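Local coordinates for cobalamin biosynthesis protein CobN (Mycobacterium tuberculosis, PDB 7C6O) that serves as the large, catalytic subunit of cobaltochelatase, the ATP-dependent enzyme that inserts cobalt into the corrin ring during cobalamin biosynthesis, at residues P189-L194 and R355-R360; C212-D217 and R348-A353; L223-A228 and E239-A244; A228-A233 and D245-T250. All blocks are in the same frame, centred on the assembly; numbering follows the deposited sequence.

Interaction 1: residues P189-L194 and R355-R360; sequences PTIAVL and RHARLR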
loop_
_atom_site.group_PDB
_atom_site.type_symbol
_atom_site.label_atom_id
_atom_site.label_comp_id
_atom_site.label_asym_id
_atom_site.label_seq_id
_atom_site.Cartn_x
_atom_site.Cartn_y
_atom_site.Cartn_z
ATOM N N PRO A 189 -22.634 5.539 -22.795
ATOM C CA PRO A 189 -22.786 4.306 -22.019
ATOM C C PRO A 189 -23.730 4.495 -20.842
ATOM O O PRO A 189 -23.905 5.599 -20.320
ATOM C CB PRO A 189 -21.361 4.009 -21.543
ATOM C CG PRO A 189 -20.707 5.350 -21.490
ATOM C CD PRO A 189 -21.299 6.140 -22.628
ATOM N N THR A 190 -24.344 3.391 -20.430
ATOM C CA THR A 190 -25.263 3.386 -19.300
ATOM C C THR A 190 -24.468 3.194 -18.013
ATOM O O THR A 190 -23.777 2.183 -17.850
ATOM C CB THR A 190 -26.308 2.284 -19.461
ATOM O OG1 THR A 190 -27.112 2.561 -20.612
ATOM C CG2 THR A 190 -27.199 2.210 -18.232
ATOM N N ILE A 191 -24.566 4.162 -17.107
ATOM C CA ILE A 191 -23.813 4.164 -15.859
ATOM C C ILE A 191 -24.802 3.962 -14.719
ATOM O O ILE A 191 -25.608 4.851 -14.421
ATOM C CB ILE A 191 -23.015 5.462 -15.674
ATOM C CG1 ILE A 191 -22.142 5.736 -16.901
ATOM C CG2 ILE A 191 -22.174 5.396 -14.406
ATOM C CD1 ILE A 191 -21.163 4.627 -17.227
ATOM N N ALA A 192 -24.746 2.798 -14.081
ATOM C CA ALA A 192 -25.585 2.561 -12.916
ATOM C C ALA A 192 -25.025 3.302 -11.707
ATOM O O ALA A 192 -23.809 3.424 -11.545
ATOM C CB ALA A 192 -25.679 1.064 -12.622
ATOM N N VAL A 193 -25.921 3.817 -10.868
ATOM C CA VAL A 193 -25.557 4.453 -9.604
ATOM C C VAL A 193 -26.283 3.709 -8.491
ATOM O O VAL A 193 -27.516 3.774 -8.391
ATOM C CB VAL A 193 -25.900 5.948 -9.586
ATOM C CG1 VAL A 193 -25.475 6.575 -8.261
ATOM C CG2 VAL A 193 -25.227 6.654 -10.751
ATOM N N LEU A 194 -25.525 3.008 -7.649
ATOM C CA LEU A 194 -26.084 2.167 -6.595
ATOM C C LEU A 194 -26.003 2.898 -5.261
ATOM O O LEU A 194 -24.910 3.262 -4.813
ATOM C CB LEU A 194 -25.347 0.830 -6.514
ATOM C CG LEU A 194 -25.825 -0.328 -7.396
ATOM C CD1 LEU A 194 -27.177 -0.849 -6.924
ATOM C CD2 LEU A 194 -25.885 0.079 -8.863
ATOM N N ARG A 355 -15.482 7.158 -18.969
ATOM C CA ARG A 355 -14.254 6.802 -19.679
ATOM C C ARG A 355 -13.961 5.310 -19.567
ATOM O O ARG A 355 -13.502 4.688 -20.533
ATOM C CB ARG A 355 -13.073 7.614 -19.140
ATOM C CG ARG A 355 -13.187 9.123 -19.309
ATOM C CD ARG A 355 -12.600 9.621 -20.615
ATOM N NE ARG A 355 -12.438 11.074 -20.600
ATOM C CZ ARG A 355 -11.265 11.699 -20.548
ATOM N NH1 ARG A 355 -10.138 11.002 -20.521
ATOM N NH2 ARG A 355 -11.219 13.025 -20.534
ATOM N N HIS A 356 -14.207 4.718 -18.396
ATOM C CA HIS A 356 -13.991 3.281 -18.248
ATOM C C HIS A 356 -15.017 2.488 -19.047
ATOM O O HIS A 356 -14.679 1.475 -19.670
ATOM C CB HIS A 356 -14.033 2.882 -16.772
ATOM C CG HIS A 356 -12.770 3.186 -16.026
ATOM N ND1 HIS A 356 -12.498 4.429 -15.496
ATOM C CD2 HIS A 356 -11.704 2.407 -15.724
ATOM C CE1 HIS A 356 -11.321 4.402 -14.897
ATOM N NE2 HIS A 356 -10.818 3.187 -15.021
ATOM N N ALA A 357 -16.275 2.933 -19.044
ATOM C CA ALA A 357 -17.293 2.260 -19.844
ATOM C C ALA A 357 -17.025 2.423 -21.333
ATOM O O ALA A 357 -17.288 1.502 -22.115
ATOM C CB ALA A 357 -18.679 2.798 -19.487
ATOM N N ARG A 358 -16.489 3.579 -21.736
ATOM C CA ARG A 358 -16.195 3.828 -23.144
ATOM C C ARG A 358 -15.192 2.824 -23.698
ATOM O O ARG A 358 -15.207 2.533 -24.900
ATOM C CB ARG A 358 -15.669 5.256 -23.313
ATOM C CG ARG A 358 -15.215 5.620 -24.722
ATOM C CD ARG A 358 -16.361 6.157 -25.565
ATOM N NE ARG A 358 -15.911 6.557 -26.896
ATOM C CZ ARG A 358 -16.313 5.986 -28.027
ATOM N NH1 ARG A 358 -17.189 4.992 -27.999
ATOM N NH2 ARG A 358 -15.845 6.419 -29.190
ATOM N N LEU A 359 -14.323 2.279 -22.841
ATOM C CA LEU A 359 -13.283 1.366 -23.310
ATOM C C LEU A 359 -13.876 0.149 -24.007
ATOM O O LEU A 359 -13.301 -0.365 -24.973
ATOM C CB LEU A 359 -12.400 0.929 -22.141
ATOM C CG LEU A 359 -11.527 2.006 -21.498
ATOM C CD1 LEU A 359 -10.835 1.462 -20.256
ATOM C CD2 LEU A 359 -10.506 2.531 -22.502
ATOM N N ARG A 360 -15.027 -0.328 -23.533
ATOM C CA ARG A 360 -15.652 -1.488 -24.161
ATOM C C ARG A 360 -16.147 -1.163 -25.564
ATOM O O ARG A 360 -16.251 -2.061 -26.407
ATOM C CB ARG A 360 -16.802 -1.997 -23.296
ATOM C CG ARG A 360 -17.358 -3.352 -23.714
ATOM C CD ARG A 360 -16.454 -4.485 -23.259
ATOM N NE ARG A 360 -16.262 -4.450 -21.811
ATOM C CZ ARG A 360 -17.098 -4.996 -20.934
ATOM N NH1 ARG A 360 -18.186 -5.630 -21.353
ATOM N NH2 ARG A 360 -16.847 -4.909 -19.634
#

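Interaction 2: residues C212-D217 and R348-A353; sequences CRAIED and RVAGLA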
loop_
_atom_site.group_PDB
_atom_site.type_symbol
_atom_site.label_atom_id
_atom_site.label_comp_id
_atom_site.label_asym_id
_atom_site.label_seq_id
_atom_site.Cartn_x
_atom_site.Cartn_y
_atom_site.Cartn_z
ATOM N N CYS A 212 -26.195 11.813 -11.167
ATOM C CA CYS A 212 -26.887 11.505 -12.416
ATOM C C CYS A 212 -26.755 12.646 -13.418
ATOM O O CYS A 212 -26.529 12.411 -14.611
ATOM C CB CYS A 212 -28.360 11.197 -12.146
ATOM S SG CYS A 212 -28.670 9.607 -11.348
ATOM N N ARG A 213 -26.898 13.892 -12.955
ATOM C CA ARG A 213 -26.746 15.030 -13.857
ATOM C C ARG A 213 -25.319 15.133 -14.386
ATOM O O ARG A 213 -25.108 15.487 -15.551
ATOM C CB ARG A 213 -27.156 16.320 -13.147
ATOM C CG ARG A 213 -28.643 16.398 -12.841
ATOM C CD ARG A 213 -29.022 17.720 -12.207
ATOM N NE ARG A 213 -30.439 17.756 -11.858
ATOM C CZ ARG A 213 -31.049 18.800 -11.307
ATOM N NH1 ARG A 213 -30.366 19.905 -11.038
ATOM N NH2 ARG A 213 -32.344 18.738 -11.024
ATOM N N ALA A 214 -24.327 14.818 -13.548
ATOM C CA ALA A 214 -22.944 14.824 -14.015
ATOM C C ALA A 214 -22.712 13.742 -15.063
ATOM O O ALA A 214 -21.952 13.945 -16.017
ATOM C CB ALA A 214 -21.988 14.644 -12.835
ATOM N N ILE A 215 -23.356 12.582 -14.896
ATOM C CA ILE A 215 -23.258 11.517 -15.893
ATOM C C ILE A 215 -23.848 11.976 -17.219
ATOM O O ILE A 215 -23.275 11.733 -18.290
ATOM C CB ILE A 215 -23.949 10.243 -15.372
ATOM C CG1 ILE A 215 -23.145 9.640 -14.218
ATOM C CG2 ILE A 215 -24.145 9.234 -16.497
ATOM C CD1 ILE A 215 -23.896 8.574 -13.451
ATOM N N GLU A 216 -24.998 12.652 -17.169
ATOM C CA GLU A 216 -25.589 13.202 -18.384
ATOM C C GLU A 216 -24.683 14.255 -19.012
ATOM O O GLU A 216 -24.531 14.297 -20.238
ATOM C CB GLU A 216 -26.974 13.779 -18.073
ATOM C CG GLU A 216 -28.041 12.701 -17.888
ATOM C CD GLU A 216 -29.237 13.160 -17.073
ATOM O OE1 GLU A 216 -29.138 14.194 -16.377
ATOM O OE2 GLU A 216 -30.280 12.474 -17.126
ATOM N N ASP A 217 -24.059 15.105 -18.188
ATOM C CA ASP A 217 -23.121 16.092 -18.715
ATOM C C ASP A 217 -21.958 15.427 -19.439
ATOM O O ASP A 217 -21.443 15.977 -20.419
ATOM C CB ASP A 217 -22.593 16.981 -17.590
ATOM C CG ASP A 217 -23.660 17.878 -17.003
ATOM O OD1 ASP A 217 -24.741 17.994 -17.614
ATOM O OD2 ASP A 217 -23.420 18.464 -15.924
ATOM N N ARG A 348 -15.921 14.486 -11.808
ATOM C CA ARG A 348 -14.778 13.578 -11.821
ATOM C C ARG A 348 -15.230 12.127 -11.714
ATOM O O ARG A 348 -14.744 11.260 -12.449
ATOM C CB ARG A 348 -13.811 13.928 -10.689
ATOM C CG ARG A 348 -12.670 12.931 -10.518
ATOM C CD ARG A 348 -11.643 13.024 -11.646
ATOM N NE ARG A 348 -10.878 14.268 -11.597
ATOM C CZ ARG A 348 -10.942 15.229 -12.514
ATOM N NH1 ARG A 348 -11.729 15.094 -13.573
ATOM N NH2 ARG A 348 -10.209 16.327 -12.376
ATOM N N VAL A 349 -16.162 11.839 -10.800
ATOM C CA VAL A 349 -16.678 10.477 -10.674
ATOM C C VAL A 349 -17.410 10.069 -11.946
ATOM O O VAL A 349 -17.199 8.974 -12.481
ATOM C CB VAL A 349 -17.590 10.354 -9.440
ATOM C CG1 VAL A 349 -18.196 8.958 -9.376
ATOM C CG2 VAL A 349 -16.815 10.659 -8.169
ATOM N N ALA A 350 -18.282 10.949 -12.448
ATOM C CA ALA A 350 -19.010 10.653 -13.679
ATOM C C ALA A 350 -18.058 10.487 -14.856
ATOM O O ALA A 350 -18.222 9.571 -15.671
ATOM C CB ALA A 350 -20.027 11.757 -13.968
ATOM N N GLY A 351 -17.058 11.364 -14.961
ATOM C CA GLY A 351 -16.103 11.254 -16.052
ATOM C C GLY A 351 -15.321 9.957 -16.001
ATOM O O GLY A 351 -15.167 9.272 -17.015
ATOM N N LEU A 352 -14.826 9.597 -14.814
ATOM C CA LEU A 352 -14.115 8.330 -14.662
ATOM C C LEU A 352 -14.993 7.150 -15.059
ATOM O O LEU A 352 -14.532 6.229 -15.743
ATOM C CB LEU A 352 -13.630 8.169 -13.223
ATOM C CG LEU A 352 -12.436 9.026 -12.801
ATOM C CD1 LEU A 352 -12.267 8.990 -11.288
ATOM C CD2 LEU A 352 -11.174 8.537 -13.492
ATOM N N ALA A 353 -16.260 7.158 -14.637
ATOM C CA ALA A 353 -17.148 6.047 -14.962
ATOM C C ALA A 353 -17.381 5.945 -16.465
ATOM O O ALA A 353 -17.343 4.847 -17.033
ATOM C CB ALA A 353 -18.477 6.202 -14.222
#

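Interaction 3: residues L223-A228 and E239-A244; sequences LPLYCA and ERLGGA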
loop_
_atom_site.group_PDB
_atom_site.type_symbol
_atom_site.label_atom_id
_atom_site.label_comp_id
_atom_site.label_asym_id
_atom_site.label_seq_id
_atom_site.Cartn_x
_atom_site.Cartn_y
_atom_site.Cartn_z
ATOM N N LEU A 223 -28.384 5.331 -14.529
ATOM C CA LEU A 223 -29.339 4.323 -14.070
ATOM C C LEU A 223 -29.246 4.254 -12.551
ATOM O O LEU A 223 -28.553 3.389 -11.995
ATOM C CB LEU A 223 -29.062 2.964 -14.719
ATOM C CG LEU A 223 -29.915 1.766 -14.290
ATOM C CD1 LEU A 223 -31.396 2.034 -14.503
ATOM C CD2 LEU A 223 -29.482 0.511 -15.030
ATOM N N PRO A 224 -29.914 5.168 -11.845
ATOM C CA PRO A 224 -29.849 5.165 -10.376
ATOM C C PRO A 224 -30.716 4.060 -9.789
ATOM O O PRO A 224 -31.913 3.972 -10.074
ATOM C CB PRO A 224 -30.376 6.552 -9.994
ATOM C CG PRO A 224 -31.269 6.931 -11.128
ATOM C CD PRO A 224 -30.665 6.325 -12.365
ATOM N N LEU A 225 -30.103 3.215 -8.963
ATOM C CA LEU A 225 -30.781 2.082 -8.350
ATOM C C LEU A 225 -30.495 2.074 -6.857
ATOM O O LEU A 225 -29.336 2.193 -6.446
ATOM C CB LEU A 225 -30.322 0.758 -8.979
ATOM C CG LEU A 225 -30.584 0.578 -10.476
ATOM C CD1 LEU A 225 -29.848 -0.644 -11.010
ATOM C CD2 LEU A 225 -32.076 0.460 -10.737
ATOM N N TYR A 226 -31.542 1.938 -6.048
ATOM C CA TYR A 226 -31.379 1.778 -4.611
ATOM C C TYR A 226 -31.549 0.312 -4.231
ATOM O O TYR A 226 -32.240 -0.448 -4.913
ATOM C CB TYR A 226 -32.371 2.647 -3.830
ATOM C CG TYR A 226 -33.828 2.297 -4.038
ATOM C CD1 TYR A 226 -34.580 2.928 -5.019
ATOM C CD2 TYR A 226 -34.456 1.344 -3.242
ATOM C CE1 TYR A 226 -35.915 2.616 -5.208
ATOM C CE2 TYR A 226 -35.790 1.022 -3.428
ATOM C CZ TYR A 226 -36.513 1.662 -4.410
ATOM O OH TYR A 226 -37.841 1.350 -4.599
ATOM N N CYS A 227 -30.903 -0.078 -3.136
ATOM C CA CYS A 227 -30.982 -1.451 -2.658
ATOM C C CYS A 227 -30.510 -1.494 -1.215
ATOM O O CYS A 227 -29.843 -0.575 -0.731
ATOM C CB CYS A 227 -30.145 -2.402 -3.520
ATOM S SG CYS A 227 -28.364 -2.159 -3.366
ATOM N N ALA A 228 -30.865 -2.581 -0.530
ATOM C CA ALA A 228 -30.424 -2.746 0.849
ATOM C C ALA A 228 -28.972 -3.199 0.930
ATOM O O ALA A 228 -28.252 -2.793 1.849
ATOM C CB ALA A 228 -31.330 -3.739 1.580
ATOM N N GLU A 239 -30.244 -8.720 -12.714
ATOM C CA GLU A 239 -30.707 -8.665 -14.098
ATOM C C GLU A 239 -30.720 -7.231 -14.611
ATOM O O GLU A 239 -30.261 -6.953 -15.724
ATOM C CB GLU A 239 -32.103 -9.279 -14.216
ATOM C CG GLU A 239 -32.189 -10.756 -13.882
ATOM C CD GLU A 239 -33.583 -11.311 -14.107
ATOM O OE1 GLU A 239 -34.335 -10.717 -14.909
ATOM O OE2 GLU A 239 -33.931 -12.334 -13.478
ATOM N N ARG A 240 -31.249 -6.306 -13.805
ATOM C CA ARG A 240 -31.311 -4.909 -14.215
ATOM C C ARG A 240 -29.915 -4.347 -14.454
ATOM O O ARG A 240 -29.702 -3.575 -15.396
ATOM C CB ARG A 240 -32.051 -4.088 -13.158
ATOM C CG ARG A 240 -32.486 -2.712 -13.623
ATOM C CD ARG A 240 -33.574 -2.805 -14.680
ATOM N NE ARG A 240 -34.334 -1.563 -14.790
ATOM C CZ ARG A 240 -34.007 -0.551 -15.589
ATOM N NH1 ARG A 240 -32.928 -0.630 -16.355
ATOM N NH2 ARG A 240 -34.761 0.540 -15.620
ATOM N N LEU A 241 -28.948 -4.741 -13.621
ATOM C CA LEU A 241 -27.565 -4.310 -13.781
ATOM C C LEU A 241 -26.907 -4.877 -15.031
ATOM O O LEU A 241 -25.848 -4.380 -15.429
ATOM C CB LEU A 241 -26.749 -4.702 -12.548
ATOM C CG LEU A 241 -27.053 -3.877 -11.297
ATOM C CD1 LEU A 241 -26.346 -4.453 -10.080
ATOM C CD2 LEU A 241 -26.651 -2.427 -11.522
ATOM N N GLY A 242 -27.496 -5.899 -15.654
ATOM C CA GLY A 242 -26.971 -6.391 -16.916
ATOM C C GLY A 242 -27.043 -5.377 -18.040
ATOM O O GLY A 242 -26.319 -5.511 -19.032
ATOM N N GLY A 243 -27.900 -4.367 -17.910
ATOM C CA GLY A 243 -27.981 -3.300 -18.883
ATOM C C GLY A 243 -27.003 -2.169 -18.684
ATOM O O GLY A 243 -26.983 -1.227 -19.482
ATOM N N ALA A 244 -26.181 -2.230 -17.641
ATOM C CA ALA A 244 -25.221 -1.177 -17.351
ATOM C C ALA A 244 -23.876 -1.484 -17.993
ATOM O O ALA A 244 -23.465 -2.642 -18.098
ATOM C CB ALA A 244 -25.043 -1.005 -15.841
#

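Interaction 4: residues A228-A233 and D245-T250; sequences ASLRTA and DAMVVT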
loop_
_atom_site.group_PDB
_atom_site.type_symbol
_atom_site.label_atom_id
_atom_site.label_comp_id
_atom_site.label_asym_id
_atom_site.label_seq_id
_atom_site.Cartn_x
_atom_site.Cartn_y
_atom_site.Cartn_z
ATOM N N ALA A 228 -30.865 -2.581 -0.530
ATOM C CA ALA A 228 -30.424 -2.746 0.849
ATOM C C ALA A 228 -28.972 -3.199 0.930
ATOM O O ALA A 228 -28.252 -2.793 1.849
ATOM C CB ALA A 228 -31.330 -3.739 1.580
ATOM N N SER A 229 -28.524 -4.023 -0.016
ATOM C CA SER A 229 -27.162 -4.534 0.004
ATOM C C SER A 229 -26.821 -5.105 -1.362
ATOM O O SER A 229 -27.675 -5.702 -2.021
ATOM C CB SER A 229 -26.986 -5.612 1.081
ATOM O OG SER A 229 -25.730 -6.259 0.958
ATOM N N LEU A 230 -25.570 -4.920 -1.780
ATOM C CA LEU A 230 -25.069 -5.632 -2.946
ATOM C C LEU A 230 -24.546 -7.019 -2.601
ATOM O O LEU A 230 -24.361 -7.839 -3.508
ATOM C CB LEU A 230 -23.969 -4.824 -3.639
ATOM C CG LEU A 230 -24.469 -3.724 -4.579
ATOM C CD1 LEU A 230 -23.307 -3.021 -5.268
ATOM C CD2 LEU A 230 -25.428 -4.310 -5.600
ATOM N N ARG A 231 -24.305 -7.301 -1.318
ATOM C CA ARG A 231 -23.894 -8.644 -0.919
ATOM C C ARG A 231 -25.030 -9.641 -1.110
ATOM O O ARG A 231 -24.825 -10.742 -1.635
ATOM C CB ARG A 231 -23.419 -8.639 0.533
ATOM C CG ARG A 231 -23.148 -10.029 1.092
ATOM C CD ARG A 231 -22.302 -9.975 2.357
ATOM N NE ARG A 231 -22.946 -9.217 3.425
ATOM C CZ ARG A 231 -23.793 -9.741 4.307
ATOM N NH1 ARG A 231 -24.100 -11.029 4.249
ATOM N NH2 ARG A 231 -24.330 -8.977 5.247
ATOM N N THR A 232 -26.235 -9.276 -0.681
ATOM C CA THR A 232 -27.422 -10.109 -0.860
ATOM C C THR A 232 -28.301 -9.590 -1.990
ATOM O O THR A 232 -29.531 -9.584 -1.877
ATOM C CB THR A 232 -28.215 -10.178 0.440
ATOM O OG1 THR A 232 -28.578 -8.853 0.843
ATOM C CG2 THR A 232 -27.382 -10.823 1.536
ATOM N N ALA A 233 -27.684 -9.153 -3.087
ATOM C CA ALA A 233 -28.416 -8.530 -4.179
ATOM C C ALA A 233 -29.487 -9.464 -4.724
ATOM O O ALA A 233 -29.253 -10.655 -4.934
ATOM C CB ALA A 233 -27.454 -8.132 -5.297
ATOM N N ASP A 245 -23.194 -0.427 -18.426
ATOM C CA ASP A 245 -21.832 -0.540 -18.929
ATOM C C ASP A 245 -20.788 -0.295 -17.849
ATOM O O ASP A 245 -19.626 -0.675 -18.027
ATOM C CB ASP A 245 -21.624 0.439 -20.085
ATOM C CG ASP A 245 -22.568 0.174 -21.235
ATOM O OD1 ASP A 245 -22.542 -0.955 -21.769
ATOM O OD2 ASP A 245 -23.353 1.081 -21.590
ATOM N N ALA A 246 -21.180 0.327 -16.741
ATOM C CA ALA A 246 -20.317 0.513 -15.585
ATOM C C ALA A 246 -21.204 0.865 -14.400
ATOM O O ALA A 246 -22.339 1.318 -14.569
ATOM C CB ALA A 246 -19.265 1.602 -15.825
ATOM N N MET A 247 -20.674 0.648 -13.198
ATOM C CA MET A 247 -21.396 0.900 -11.957
ATOM C C MET A 247 -20.591 1.835 -11.070
ATOM O O MET A 247 -19.411 1.579 -10.807
ATOM C CB MET A 247 -21.657 -0.392 -11.179
ATOM C CG MET A 247 -22.568 -1.395 -11.838
ATOM S SD MET A 247 -22.562 -2.927 -10.880
ATOM C CE MET A 247 -23.138 -2.320 -9.296
ATOM N N VAL A 248 -21.232 2.899 -10.594
ATOM C CA VAL A 248 -20.725 3.685 -9.473
ATOM C C VAL A 248 -21.504 3.262 -8.236
ATOM O O VAL A 248 -22.733 3.383 -8.195
ATOM C CB VAL A 248 -20.863 5.194 -9.722
ATOM C CG1 VAL A 248 -20.329 5.965 -8.527
ATOM C CG2 VAL A 248 -20.128 5.601 -10.989
ATOM N N VAL A 249 -20.800 2.760 -7.225
ATOM C CA VAL A 249 -21.436 2.237 -6.023
ATOM C C VAL A 249 -21.119 3.158 -4.854
ATOM O O VAL A 249 -20.009 3.694 -4.748
ATOM C CB VAL A 249 -21.005 0.786 -5.727
ATOM C CG1 VAL A 249 -21.399 -0.118 -6.881
ATOM C CG2 VAL A 249 -19.508 0.701 -5.462
ATOM N N THR A 250 -22.112 3.358 -3.990
ATOM C CA THR A 250 -21.944 4.122 -2.759
ATOM C C THR A 250 -22.274 3.275 -1.537
ATOM O O THR A 250 -22.514 3.817 -0.453
ATOM C CB THR A 250 -22.804 5.389 -2.782
ATOM O OG1 THR A 250 -24.191 5.031 -2.777
ATOM C CG2 THR A 250 -22.510 6.210 -4.028
#

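Interaction 1: residues P189-L194 and R355-R360
The pyrrolidine ring of P189 turns its CB-CG side to the methyl of A357, with CB at 3.6 Å and CG at 3.8 Å from A357 CB. The same ring also touches V354 and Q361 of helix 343-361 and D245, so it is wedged against the helix where strand 190-196 begins. Two residues further along the strand, I191 adds the second touch. Its CG1 branch stands beside the backbone N (chi1 -53°), and a further bend at chi2 (-58°) brings CD1 to 3.8 Å from A357 CB. The alanine methyl points into the notch between the P189 ring and the I191 tip, touching both. I191 also packs on A353 and V354, the preceding turn of the helix, and on A246 and V248 of the adjoining strand.

Several polar side chains of the helix bond away from the strand: R355 forms a salt bridge with D540, H356 ND1 bonds to L352 O, and R360 reaches the backbone oxygens of D280, D816 and G817. No hydrogen bond joins 189-194 to 355-360. Between these segments the fit is purely apolar, resting on the short alanine letting the helix come near the strand and on a rigid, buried ring that meets it.

Interaction 2: residues C212-D217 and R348-A353
A214 and I215 touch A350 with no polar bond between the helices; the short polar bonds stay inside each helix, as in the 2.9 Å bond from D217 N to R213 O. The methyl of A350 settles on the backbone between A214 and I215, its CB 3.5 Å from A214 C and 3.6 Å from I215 N. Two side chains flank it there: A214 CB lies 3.7 Å from A350 CB, and I215 CG1 lies 3.8 Å from the same carbon. The small A214 and A350 allow this approach, with the CA atoms of I215 and A350 4.9 Å apart, and the A350 methyl lies directly against the other backbone.

In I215 the CG1 branch stands beside its own backbone N (chi1 -69°) and then runs extended (chi2 167°). CG1 therefore borders the alanine while CD1 continues beyond it to V193 and I191. The charged residues take no part in the contact. R213 is paired with E209, E216 with R181, and R348 with both D578 and D583; all three leave their helices on sides turned away from the contact.

Helices 206-217 and 343-361 both cover one face of the mixed sheet, crossing steeply at A350. I215 and A353 both rest on I191 of strand 190-196, C212 reaches P222 and P224 of strand 221-227, and V349 packs on T323 and V324 of strand 321-331.

Interaction 3: residues L223-A228 and E239-A244
L225 and L241 pack tightly where helix 235-241 crosses the sheet in a beta-alpha-beta crossover, which leads from strand 221-227 to the parallel strand 246-249 across the intervening strand 190-196. Their side chains run antiparallel alongside one another, bringing L225 CD1 within 3.7 Å of L241 CD2. Both are buried, and L241 also rests on A192 and L194 of the middle strand.

The other half of the contact borders solvent. There the exposed R240 of helix 235-241 extends with CG anti to the backbone N (chi1 -165°), followed by a bend at chi2 (68°) that lays the guanidinium across L223. Its aliphatic part only grazes L225, CG to CD1 being 4.3 Å, and it touches W176 and V178 of the edge strand as well. The guanidinium group lies over buried L223 by contact over one face, with no hydrogen bond across the segments. Beyond it the chain reverses through a type I turn from L241 to A244. L223 CD1 sits under the face, 3.6 Å from R240 NH1 and 3.8 Å from R240 CZ.

Interaction 4: residues A228-A233 and D245-T250
L230 meets M247 and V249 through torsions that bring three methyl groups together. L230 has CG beside its backbone N (chi1 -82°) and is otherwise extended, which sends CD1 straight out from the loop toward the strand. M247 also runs outward, until a bend at chi3 (59°) turns its terminal methyl toward the leucine, and the two side chains meet tip to tip with L230 CD1 4.1 Å from M247 CE. V249 offers CG1, and the two side chains cross at a slant, L230 CD1 against V249 CG1 at 3.8 Å. One leucine methyl therefore spans two residues of the strand that face the same way, and all three side chains are buried.

The loop that presents L230 is shaped by the S229 hydroxyl. S229 OG accepts from R231 N at 2.9 Å, an ST turn, and T232 N adds a weak bond to the same oxygen. A type I turn from L230 to A233 overlaps it and leads toward helix 235-241, while L230 O is held by H275 NE2.

Strand 246-249 lies between strands 190-196 and 283-289. On the face that L230 covers, M247 packs on A192 and L194 and V249 on I283 and Q285. V248 points to the other face, where V349 and A353 of helix 343-361 lie against it.

In the fold
All four contacts belong to one alpha/beta layer built on a mixed sheet. Interactions 1 and 2 share helix 343-361 and cover one face of the sheet; interactions 3 and 4 lie on the other, where helix 235-241 and the loop before it pack. Strand 190-196 contributes to both faces, its backbone pairing with 221-227 and 246-249. Interactions 1, 2 and 4 are wholly buried and apolar, but alanines give the first two close backbone approaches, whereas long side chains bridge the wider gap in interaction 4. Interaction 3 alone reaches the surface, through an arginine. L241 CD1 and M247 CE, 3.9 Å apart, join interactions 3 and 4.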